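Local atomic coordinates of alcohol dehydrogenase, zinc-containing (Thermotoga maritima, PDB entry 1VJ0), a protein that probably acts as a zinc-dependent oxidoreductase of the alcohol dehydrogenase family, with two zinc ions bound in each chain. Residues E114-C118 with K119-E123; D328-H331 with F332-V336; I153-D156 with P157-V161. All coordinates share one frame; numbering follows the deposited sequence.

Contact 1: residues E114-C118 with K119-E123; sequences ECYWC and KVSKE. With ZN (zinc ion), chain E.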
ATOM      1  N   GLU A 114     -23.959   3.840   4.283  1.00 29.98           N
ATOM      2  CA  GLU A 114     -24.321   5.174   3.785  1.00 29.34           C
ATOM      3  C   GLU A 114     -23.386   6.305   4.250  1.00 28.06           C
ATOM      4  O   GLU A 114     -23.384   7.381   3.670  1.00 28.11           O
ATOM      5  CB  GLU A 114     -25.761   5.490   4.173  0.65 29.93           C
ATOM      6  CG  GLU A 114     -26.719   4.469   3.575  0.65 32.16           C
ATOM      7  CD  GLU A 114     -28.140   4.916   3.653  0.65 36.58           C
ATOM      8  OE1 GLU A 114     -28.535   5.348   4.767  0.65 37.23           O
ATOM      9  OE2 GLU A 114     -28.840   4.831   2.604  0.65 39.74           O
ATOM     10  N   CYS A 115     -22.570   6.073   5.273  1.00 26.83           N
ATOM     11  CA  CYS A 115     -21.817   7.161   5.843  1.00 26.09           C
ATOM     12  C   CYS A 115     -20.434   7.285   5.212  1.00 25.41           C
ATOM     13  O   CYS A 115     -20.029   6.472   4.360  1.00 26.13           O
ATOM     14  CB  CYS A 115     -21.696   6.981   7.349  1.00 26.53           C
ATOM     15  SG  CYS A 115     -20.618   5.641   7.781  1.00 25.38           S
ATOM     16  N   TYR A 116     -19.710   8.298   5.647  1.00 24.36           N
ATOM     17  CA  TYR A 116     -18.341   8.549   5.219  1.00 24.14           C
ATOM     18  C   TYR A 116     -17.474   7.308   5.372  1.00 24.45           C
ATOM     19  O   TYR A 116     -16.683   6.980   4.494  1.00 22.69           O
ATOM     20  CB  TYR A 116     -17.722   9.685   6.018  1.00 24.42           C
ATOM     21  CG  TYR A 116     -16.258   9.986   5.715  1.00 24.70           C
ATOM     22  CD1 TYR A 116     -15.892  10.823   4.654  1.00 26.67           C
ATOM     23  CD2 TYR A 116     -15.256   9.395   6.440  1.00 25.82           C
ATOM     24  CE1 TYR A 116     -14.571  11.078   4.371  1.00 26.67           C
ATOM     25  CE2 TYR A 116     -13.945   9.629   6.161  1.00 26.26           C
ATOM     26  CZ  TYR A 116     -13.587  10.470   5.147  1.00 26.93           C
ATOM     27  OH  TYR A 116     -12.234  10.734   4.931  1.00 27.66           O
ATOM     28  N   TRP A 117     -17.590   6.643   6.516  1.00 24.43           N
ATOM     29  CA  TRP A 117     -16.718   5.520   6.773  1.00 24.63           C
ATOM     30  C   TRP A 117     -17.086   4.304   5.946  1.00 25.97           C
ATOM     31  O   TRP A 117     -16.169   3.607   5.453  1.00 26.83           O
ATOM     32  CB  TRP A 117     -16.638   5.193   8.256  1.00 23.68           C
ATOM     33  CG  TRP A 117     -15.910   6.220   9.058  1.00 22.57           C
ATOM     34  CD1 TRP A 117     -14.564   6.314   9.266  1.00 22.69           C
ATOM     35  CD2 TRP A 117     -16.491   7.327   9.752  1.00 24.11           C
ATOM     36  NE1 TRP A 117     -14.281   7.397  10.067  1.00 23.73           N
ATOM     37  CE2 TRP A 117     -15.438   8.025  10.395  1.00 22.44           C
ATOM     38  CE3 TRP A 117     -17.812   7.792   9.925  1.00 22.46           C
ATOM     39  CZ2 TRP A 117     -15.651   9.183  11.152  1.00 23.95           C
ATOM     40  CZ3 TRP A 117     -18.014   8.962  10.688  1.00 23.46           C
ATOM     41  CH2 TRP A 117     -16.951   9.600  11.309  1.00 22.28           C
ATOM     42  N   CYS A 118     -18.381   4.011   5.836  1.00 26.00           N
ATOM     43  CA  CYS A 118     -18.838   2.899   5.031  1.00 26.01           C
ATOM     44  C   CYS A 118     -18.578   3.149   3.528  1.00 26.93           C
ATOM     45  O   CYS A 118     -18.254   2.235   2.813  1.00 25.58           O
ATOM     46  CB  CYS A 118     -20.309   2.661   5.231  1.00 27.43           C
ATOM     47  SG  CYS A 118     -20.794   2.043   6.890  1.00 28.22           S
ATOM     48  N   LYS A 119     -18.722   4.381   3.052  1.00 26.32           N
ATOM     49  CA  LYS A 119     -18.733   4.631   1.591  1.00 26.85           C
ATOM     50  C   LYS A 119     -17.537   5.386   1.015  1.00 26.07           C
ATOM     51  O   LYS A 119     -17.274   5.266  -0.173  1.00 26.41           O
ATOM     52  CB  LYS A 119     -20.023   5.334   1.159  1.00 26.50           C
ATOM     53  CG  LYS A 119     -21.239   4.379   1.088  1.00 29.45           C
ATOM     54  CD  LYS A 119     -21.133   3.542  -0.221  1.00 31.82           C
ATOM     55  CE  LYS A 119     -22.318   2.628  -0.468  1.00 31.49           C
ATOM     56  NZ  LYS A 119     -23.646   3.331  -0.422  1.00 29.87           N
ATOM     57  N   VAL A 120     -16.838   6.179   1.811  1.00 25.83           N
ATOM     58  CA  VAL A 120     -15.803   7.025   1.266  1.00 25.71           C
ATOM     59  C   VAL A 120     -14.462   6.491   1.682  1.00 27.26           C
ATOM     60  O   VAL A 120     -13.635   6.199   0.825  1.00 25.77           O
ATOM     61  CB  VAL A 120     -15.953   8.482   1.653  1.00 25.91           C
ATOM     62  CG1 VAL A 120     -14.821   9.299   1.085  1.00 25.35           C
ATOM     63  CG2 VAL A 120     -17.310   9.081   1.164  1.00 26.73           C
ATOM     64  N   SER A 121     -14.233   6.359   2.990  1.00 27.44           N
ATOM     65  CA  SER A 121     -12.950   5.836   3.472  1.00 28.23           C
ATOM     66  C   SER A 121     -12.884   4.327   3.474  1.00 28.52           C
ATOM     67  O   SER A 121     -11.813   3.779   3.655  1.00 29.35           O
ATOM     68  CB  SER A 121     -12.627   6.394   4.876  1.00 27.23           C
ATOM     69  OG  SER A 121     -13.347   5.708   5.854  1.00 27.76           O
ATOM     70  N   LYS A 122     -14.010   3.638   3.327  1.00 28.17           N
ATOM     71  CA  LYS A 122     -14.033   2.157   3.278  1.00 28.81           C
ATOM     72  C   LYS A 122     -13.465   1.509   4.559  1.00 29.10           C
ATOM     73  O   LYS A 122     -12.677   0.570   4.503  1.00 27.32           O
ATOM     74  CB  LYS A 122     -13.304   1.664   2.001  1.00 29.77           C
ATOM     75  CG  LYS A 122     -14.005   2.138   0.740  1.00 29.88           C
ATOM     76  CD  LYS A 122     -13.260   1.659  -0.528  1.00 31.04           C
ATOM     77  CE  LYS A 122     -14.031   1.978  -1.808  1.00 31.91           C
ATOM     78  NZ  LYS A 122     -13.231   1.479  -3.007  1.00 33.76           N
ATOM     79  N   GLU A 123     -13.853   2.091   5.702  1.00 27.57           N
ATOM     80  CA  GLU A 123     -13.551   1.605   7.038  1.00 27.50           C
ATOM     81  C   GLU A 123     -14.851   1.355   7.807  1.00 27.23           C
ATOM     82  O   GLU A 123     -15.136   2.032   8.783  1.00 26.82           O
ATOM     83  CB  GLU A 123     -12.726   2.668   7.777  1.00 27.26           C
ATOM     84  CG  GLU A 123     -11.389   2.989   7.138  1.00 27.54           C
ATOM     85  CD  GLU A 123     -10.793   4.339   7.546  1.00 29.58           C
ATOM     86  OE1 GLU A 123     -11.505   5.349   7.767  1.00 26.69           O
ATOM     87  OE2 GLU A 123      -9.555   4.400   7.594  1.00 32.21           O
TER
HETATM   88 ZN    ZN E 400     -21.843   3.672   8.180  1.00 22.68          ZN

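Contact 2: residues D328-H331 with F332-V336; sequences DTSH and FVKTV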
ATOM      1  N   ASP A 328     -14.388  -5.848  10.373  1.00 27.68           N
ATOM      2  CA  ASP A 328     -15.455  -5.777   9.412  1.00 28.29           C
ATOM      3  C   ASP A 328     -15.621  -7.101   8.673  1.00 28.68           C
ATOM      4  O   ASP A 328     -15.002  -8.097   9.013  1.00 28.14           O
ATOM      5  CB  ASP A 328     -15.258  -4.567   8.472  1.00 28.26           C
ATOM      6  CG  ASP A 328     -14.066  -4.690   7.578  1.00 28.45           C
ATOM      7  OD1 ASP A 328     -13.617  -5.809   7.219  1.00 29.36           O
ATOM      8  OD2 ASP A 328     -13.530  -3.674   7.136  1.00 33.10           O
ATOM      9  N   THR A 329     -16.500  -7.115   7.673  1.00 28.09           N
ATOM     10  CA  THR A 329     -16.780  -8.326   6.936  1.00 27.96           C
ATOM     11  C   THR A 329     -15.590  -8.877   6.153  1.00 27.82           C
ATOM     12  O   THR A 329     -15.502 -10.054   6.026  1.00 27.66           O
ATOM     13  CB  THR A 329     -17.957  -8.086   6.010  1.00 28.39           C
ATOM     14  OG1 THR A 329     -19.126  -7.860   6.814  1.00 32.04           O
ATOM     15  CG2 THR A 329     -18.258  -9.304   5.151  1.00 27.66           C
ATOM     16  N   SER A 330     -14.678  -8.036   5.664  1.00 27.77           N
ATOM     17  CA  SER A 330     -13.477  -8.546   5.034  1.00 27.33           C
ATOM     18  C   SER A 330     -12.617  -9.298   6.056  1.00 27.07           C
ATOM     19  O   SER A 330     -12.078 -10.367   5.771  1.00 26.21           O
ATOM     20  CB  SER A 330     -12.669  -7.442   4.314  1.00 29.01           C
ATOM     21  OG  SER A 330     -11.985  -6.578   5.257  1.00 31.49           O
ATOM     22  N   HIS A 331     -12.508  -8.786   7.271  1.00 26.36           N
ATOM     23  CA  HIS A 331     -11.743  -9.472   8.275  1.00 25.45           C
ATOM     24  C   HIS A 331     -12.410 -10.781   8.690  1.00 27.02           C
ATOM     25  O   HIS A 331     -11.720 -11.792   8.943  1.00 26.33           O
ATOM     26  CB  HIS A 331     -11.554  -8.592   9.513  1.00 23.76           C
ATOM     27  CG  HIS A 331     -10.935  -7.271   9.231  1.00 25.13           C
ATOM     28  ND1 HIS A 331     -11.506  -6.084   9.649  1.00 22.78           N
ATOM     29  CD2 HIS A 331      -9.818  -6.929   8.534  1.00 26.13           C
ATOM     30  CE1 HIS A 331     -10.739  -5.069   9.263  1.00 25.37           C
ATOM     31  NE2 HIS A 331      -9.712  -5.551   8.577  1.00 23.51           N
ATOM     32  N   PHE A 332     -13.736 -10.733   8.797  1.00 27.12           N
ATOM     33  CA  PHE A 332     -14.595 -11.905   9.088  1.00 28.18           C
ATOM     34  C   PHE A 332     -14.298 -13.114   8.153  1.00 28.72           C
ATOM     35  O   PHE A 332     -13.974 -14.226   8.575  1.00 26.58           O
ATOM     36  CB  PHE A 332     -16.078 -11.426   9.049  1.00 29.33           C
ATOM     37  CG  PHE A 332     -17.103 -12.531   8.956  1.00 29.88           C
ATOM     38  CD1 PHE A 332     -17.277 -13.442   9.976  1.00 32.62           C
ATOM     39  CD2 PHE A 332     -17.870 -12.654   7.844  1.00 30.53           C
ATOM     40  CE1 PHE A 332     -18.259 -14.459   9.854  1.00 32.46           C
ATOM     41  CE2 PHE A 332     -18.826 -13.675   7.716  1.00 35.08           C
ATOM     42  CZ  PHE A 332     -19.003 -14.561   8.722  1.00 32.15           C
ATOM     43  N   VAL A 333     -14.369 -12.863   6.864  1.00 28.94           N
ATOM     44  CA  VAL A 333     -14.180 -13.906   5.882  1.00 29.17           C
ATOM     45  C   VAL A 333     -12.754 -14.477   5.976  1.00 28.49           C
ATOM     46  O   VAL A 333     -12.537 -15.701   5.966  1.00 27.35           O
ATOM     47  CB  VAL A 333     -14.464 -13.288   4.474  1.00 30.03           C
ATOM     48  CG1 VAL A 333     -13.817 -14.077   3.360  1.00 34.10           C
ATOM     49  CG2 VAL A 333     -15.932 -13.113   4.267  1.00 31.84           C
ATOM     50  N   LYS A 334     -11.769 -13.601   6.082  1.00 28.92           N
ATOM     51  CA  LYS A 334     -10.387 -14.073   6.130  1.00 29.31           C
ATOM     52  C   LYS A 334     -10.070 -14.811   7.425  1.00 28.13           C
ATOM     53  O   LYS A 334      -9.258 -15.745   7.465  1.00 26.60           O
ATOM     54  CB  LYS A 334      -9.423 -12.915   5.887  1.00 30.25           C
ATOM     55  CG  LYS A 334      -9.668 -12.219   4.580  1.00 32.06           C
ATOM     56  CD  LYS A 334      -8.865 -10.934   4.416  1.00 30.48           C
ATOM     57  CE  LYS A 334      -9.319 -10.207   3.138  1.00 36.95           C
ATOM     58  NZ  LYS A 334      -8.816  -8.767   2.970  1.00 37.45           N
ATOM     59  N   THR A 335     -10.713 -14.393   8.505  1.00 27.60           N
ATOM     60  CA  THR A 335     -10.568 -15.089   9.803  1.00 27.26           C
ATOM     61  C   THR A 335     -11.178 -16.489   9.734  1.00 27.56           C
ATOM     62  O   THR A 335     -10.590 -17.455  10.222  1.00 28.36           O
ATOM     63  CB  THR A 335     -11.251 -14.273  10.904  1.00 27.19           C
ATOM     64  OG1 THR A 335     -10.552 -13.023  11.056  1.00 29.23           O
ATOM     65  CG2 THR A 335     -11.184 -14.975  12.256  1.00 25.31           C
ATOM     66  N   VAL A 336     -12.365 -16.604   9.152  1.00 27.28           N
ATOM     67  CA  VAL A 336     -12.970 -17.898   8.967  1.00 27.76           C
ATOM     68  C   VAL A 336     -12.040 -18.787   8.134  1.00 27.19           C
ATOM     69  O   VAL A 336     -11.844 -19.950   8.490  1.00 26.75           O
ATOM     70  CB  VAL A 336     -14.380 -17.769   8.323  1.00 28.60           C
ATOM     71  CG1 VAL A 336     -14.907 -19.096   7.838  1.00 30.70           C
ATOM     72  CG2 VAL A 336     -15.336 -17.104   9.288  1.00 30.76           C
TER
HETATM   73  O   HOH W   1      -9.195  -7.350   5.240  1.00 30.76           O

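Contact 3: residues I153-D156 with P157-V161; sequences IVLD and PETDV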
ATOM      1  N   ILE A 153     -31.854 -16.934  17.141  1.00 25.05           N
ATOM      2  CA  ILE A 153     -31.640 -15.515  16.899  1.00 26.01           C
ATOM      3  C   ILE A 153     -32.305 -15.152  15.567  1.00 26.72           C
ATOM      4  O   ILE A 153     -32.394 -15.986  14.651  1.00 25.65           O
ATOM      5  CB  ILE A 153     -30.108 -15.178  16.885  1.00 26.98           C
ATOM      6  CG1 ILE A 153     -29.863 -13.664  16.863  1.00 27.14           C
ATOM      7  CG2 ILE A 153     -29.428 -15.861  15.685  1.00 26.11           C
ATOM      8  CD1 ILE A 153     -28.416 -13.307  17.141  1.00 28.42           C
ATOM      9  N   VAL A 154     -32.834 -13.933  15.482  1.00 25.74           N
ATOM     10  CA  VAL A 154     -33.348 -13.407  14.236  1.00 26.11           C
ATOM     11  C   VAL A 154     -32.305 -12.466  13.646  1.00 26.30           C
ATOM     12  O   VAL A 154     -31.947 -11.464  14.270  1.00 26.79           O
ATOM     13  CB  VAL A 154     -34.651 -12.622  14.453  1.00 26.55           C
ATOM     14  CG1 VAL A 154     -35.148 -12.021  13.135  1.00 25.36           C
ATOM     15  CG2 VAL A 154     -35.718 -13.541  15.093  1.00 25.89           C
ATOM     16  N   LEU A 155     -31.797 -12.795  12.463  1.00 26.71           N
ATOM     17  CA  LEU A 155     -30.768 -11.991  11.794  1.00 25.69           C
ATOM     18  C   LEU A 155     -31.464 -11.101  10.756  1.00 26.83           C
ATOM     19  O   LEU A 155     -32.314 -11.562   9.982  1.00 25.41           O
ATOM     20  CB  LEU A 155     -29.729 -12.901  11.099  1.00 26.93           C
ATOM     21  CG  LEU A 155     -28.946 -13.918  11.905  1.00 25.88           C
ATOM     22  CD1 LEU A 155     -27.941 -14.539  10.980  1.00 29.37           C
ATOM     23  CD2 LEU A 155     -28.235 -13.294  13.069  1.00 26.78           C
ATOM     24  N   ASP A 156     -31.146  -9.817  10.764  1.00 27.33           N
ATOM     25  CA  ASP A 156     -31.653  -8.874   9.764  1.00 28.55           C
ATOM     26  C   ASP A 156     -31.122  -9.222   8.364  1.00 28.09           C
ATOM     27  O   ASP A 156     -30.064  -9.791   8.247  1.00 27.98           O
ATOM     28  CB  ASP A 156     -31.143  -7.471  10.058  1.00 30.09           C
ATOM     29  CG  ASP A 156     -31.852  -6.770  11.210  1.00 36.75           C
ATOM     30  OD1 ASP A 156     -33.098  -6.758  11.293  1.00 41.08           O
ATOM     31  OD2 ASP A 156     -31.202  -6.152  12.076  1.00 44.04           O
ATOM     32  N   PRO A 157     -31.804  -8.783   7.303  1.00 28.16           N
ATOM     33  CA  PRO A 157     -31.362  -9.063   5.927  1.00 28.66           C
ATOM     34  C   PRO A 157     -29.999  -8.495   5.633  1.00 29.13           C
ATOM     35  O   PRO A 157     -29.272  -9.023   4.807  1.00 30.63           O
ATOM     36  CB  PRO A 157     -32.467  -8.422   5.052  1.00 28.19           C
ATOM     37  CG  PRO A 157     -33.206  -7.455   5.943  1.00 27.21           C
ATOM     38  CD  PRO A 157     -33.070  -8.032   7.328  1.00 27.94           C
ATOM     39  N   GLU A 158     -29.631  -7.433   6.329  1.00 29.83           N
ATOM     40  CA  GLU A 158     -28.357  -6.761   6.103  1.00 30.22           C
ATOM     41  C   GLU A 158     -27.167  -7.520   6.692  1.00 30.74           C
ATOM     42  O   GLU A 158     -26.024  -7.152   6.445  1.00 30.66           O
ATOM     43  CB  GLU A 158     -28.394  -5.363   6.716  1.00 30.44           C
ATOM     44  CG  GLU A 158     -29.378  -4.450   6.037  1.00 32.96           C
ATOM     45  CD  GLU A 158     -30.770  -4.531   6.603  1.00 36.21           C
ATOM     46  OE1 GLU A 158     -31.002  -5.283   7.556  1.00 36.58           O
ATOM     47  OE2 GLU A 158     -31.639  -3.827   6.067  1.00 42.60           O
ATOM     48  N   THR A 159     -27.423  -8.522   7.528  1.00 28.64           N
ATOM     49  CA  THR A 159     -26.353  -9.314   8.078  1.00 28.58           C
ATOM     50  C   THR A 159     -25.483 -10.016   6.991  1.00 29.08           C
ATOM     51  O   THR A 159     -25.987 -10.708   6.064  1.00 28.82           O
ATOM     52  CB  THR A 159     -26.928 -10.441   8.965  1.00 28.58           C
ATOM     53  OG1 THR A 159     -27.844  -9.915   9.932  1.00 28.11           O
ATOM     54  CG2 THR A 159     -25.814 -11.135   9.745  1.00 28.42           C
ATOM     55  N   ASP A 160     -24.175  -9.907   7.181  1.00 29.39           N
ATOM     56  CA  ASP A 160     -23.232 -10.694   6.383  1.00 29.51           C
ATOM     57  C   ASP A 160     -23.097 -12.100   6.940  1.00 28.60           C
ATOM     58  O   ASP A 160     -22.704 -12.330   8.084  1.00 27.33           O
ATOM     59  CB  ASP A 160     -21.891  -9.981   6.286  1.00 30.74           C
ATOM     60  CG  ASP A 160     -22.032  -8.580   5.664  1.00 32.82           C
ATOM     61  OD1 ASP A 160     -22.758  -8.404   4.665  1.00 34.25           O
ATOM     62  OD2 ASP A 160     -21.508  -7.591   6.161  1.00 33.63           O
ATOM     63  N   VAL A 161     -23.425 -13.058   6.070  1.00 28.89           N
ATOM     64  CA  VAL A 161     -23.484 -14.451   6.433  1.00 29.35           C
ATOM     65  C   VAL A 161     -22.527 -15.239   5.551  1.00 29.31           C
ATOM     66  O   VAL A 161     -22.301 -14.925   4.357  1.00 27.44           O
ATOM     67  CB  VAL A 161     -24.935 -14.968   6.246  1.00 29.97           C
ATOM     68  CG1 VAL A 161     -25.035 -16.428   6.623  1.00 29.76           C
ATOM     69  CG2 VAL A 161     -25.924 -14.111   7.079  1.00 29.99           C
TER
HETATM   70  O   HOH W   2     -33.337  -4.858   8.872  1.00 36.73           O

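Contact 1: residues E114-C118 with K119-E123
Tyr116 and Val120, four residues apart, cross at about a right angle. CG1 of Val120 rests 3.7 Å from CE1 of Tyr116. CB of Val120 makes an off-centre CH-pi contact with the same ring. CB of Ser121 lies 3.7 Å from CE2 of Tyr116, approaching obliquely. The phenol reaches both neighbours because CG of Tyr116 is anti to the backbone N (chi1 177°). The indole of Trp117 meets CD2 of Tyr116 over one face, near the rim. OE1 of Glu123 comes in at the indole edge, close to its plane, 3.5 Å from Trp117 CD1. The ring and carboxylate planes are only 20° apart. Ser121 OG donates to Glu123 OE1 at 2.7 Å, from above the carboxylate plane, and also sits near Trp117 CD1. Arg289 of the third subunit pairs with Glu123 OE1, and Arg290 O of that subunit accepts from Trp117 NE1.

The backbone turns tightly here. Tyr116 O takes both Val120 N and Ser121 N, and Glu123 N closes on Trp117 O at 2.8 Å. Lys122, with positive phi, is the first residue to leave helical backbone angles.

At the start of the helix, Cys115 is the N-cap. Cys115 SG accepts a nearly straight bond from Cys118 N (170°) and binds zinc at 2.4 Å. Cys118 SG binds the same zinc ion at 2.3 Å. Cys112 and Cys127 complete this four-cysteine site, characteristic of the structural zinc lobe in this family. The lobe's helix 116-119 follows strand 109-110, and the loop after it runs on to strand 131-132.

Contact 2: residues D328-H331 with F332-V336
The Phe332 ring has Thr329 O at its edge, near the ring plane, with Phe332 CD2 4.0 Å from Thr329 O. CG of Phe332 lies anti to the backbone N (chi1 164°), which carries the ring away from the preceding turn to pack on Met177 and Leu162. One face of the His331 imidazole carries Asp328 OD1, 3.2 Å above the plane and offset toward the rim, with Ser330 OG on the same face. His185 of helix 170-188 stacks with this imidazole. His331 ND1 accepts from Asp328 N at 3.0 Å, the donor tilted 18° from the ring plane.

Asp328 is the N-cap of helix 329-340 and forms a capping box with His331. Asp328 OD1 takes His331 N nearly along its C-O axis, at 3.2 Å. The box is closed from the histidine side by the side-chain ND1. Ser330 OG reaches the syn lone pair of Asp328 OD1 at 2.7 Å, and Ser330 N adds a weak bond. The other oxygen, OD2, forms a salt bridge with Lys122 of the second subunit.

Further along, His331 O is gripped twice by Thr335. The N and OG1 of Thr335 approach from opposite faces of the carbonyl plane, with Thr335 OG1 at 2.7 Å from His331 O. The Lys334 chain runs extended past Ser330 O, with Lys334 CG 3.3 Å from that oxygen. A water accepts from Lys334 NZ at 2.7 Å and donates to Ser330 OG, linking the two side chains one turn apart. Val333 lays CG2 near Thr329 O, and packs against Val120 of the second subunit.

Contact 3: residues I153-D156 with P157-V161
Thr159 N donates to Asp156 O at 3.0 Å and closes a type I beta turn from Asp156 to Thr159. The turn follows strand 152-155 and leads toward strand 161-164, both in the mixed sheet of the GroES-like domain. Pro157 and Glu158 occupy its two central positions. Asp156 O is held a second time by Thr159 OG1, at 2.8 Å. That donor lies 18° from the carbonyl plane, while the amide stands well above it. The hydroxyl is brought there by its place anti to the carbonyl carbon of Thr159 (chi1 -52°). It also bonds to Tyr133 OH. CG2 of Thr159 meets Leu155 CD1 at 4.2 Å, the two side chains crossing at about a right angle. A valine in place of Thr159 would probably cost Asp156 O its second donor and Tyr133 OH a partner.

Asp156 OD2 forms a salt bridge with Arg137. Glu158 bends at chi2, bringing Glu158 OE1 to 3.3 Å from Asp156 CB. The two carboxylate planes are 75° apart. A water between these like charges donates to Glu158 OE1 at 2.7 Å and, weakly, to Asp156 OD1.

Along the chain the order is contact 1, contact 3, contact 2. Contacts 1 and 3 lie in the GroES-like domain range: contact 1 on the zinc lobe, contact 3 on strand 152-155 of the mixed sheet and the turn that follows. Contact 2 opens helix 329-340, in the zinc-binding dehydrogenase range. The centres of contact 1 and contact 2 are about 18 Å apart. Contact 3 has its centre about 20 Å from that of contact 1. Only contacts 2 and 3 touch: Thr329 OG1 probably bonds to Asp160 OD2, at 2.5 Å. Lys119 of contact 1 forms a salt bridge with Asp160 of the second subunit, so the zinc lobe meets contacts 2 and 3 across a subunit interface.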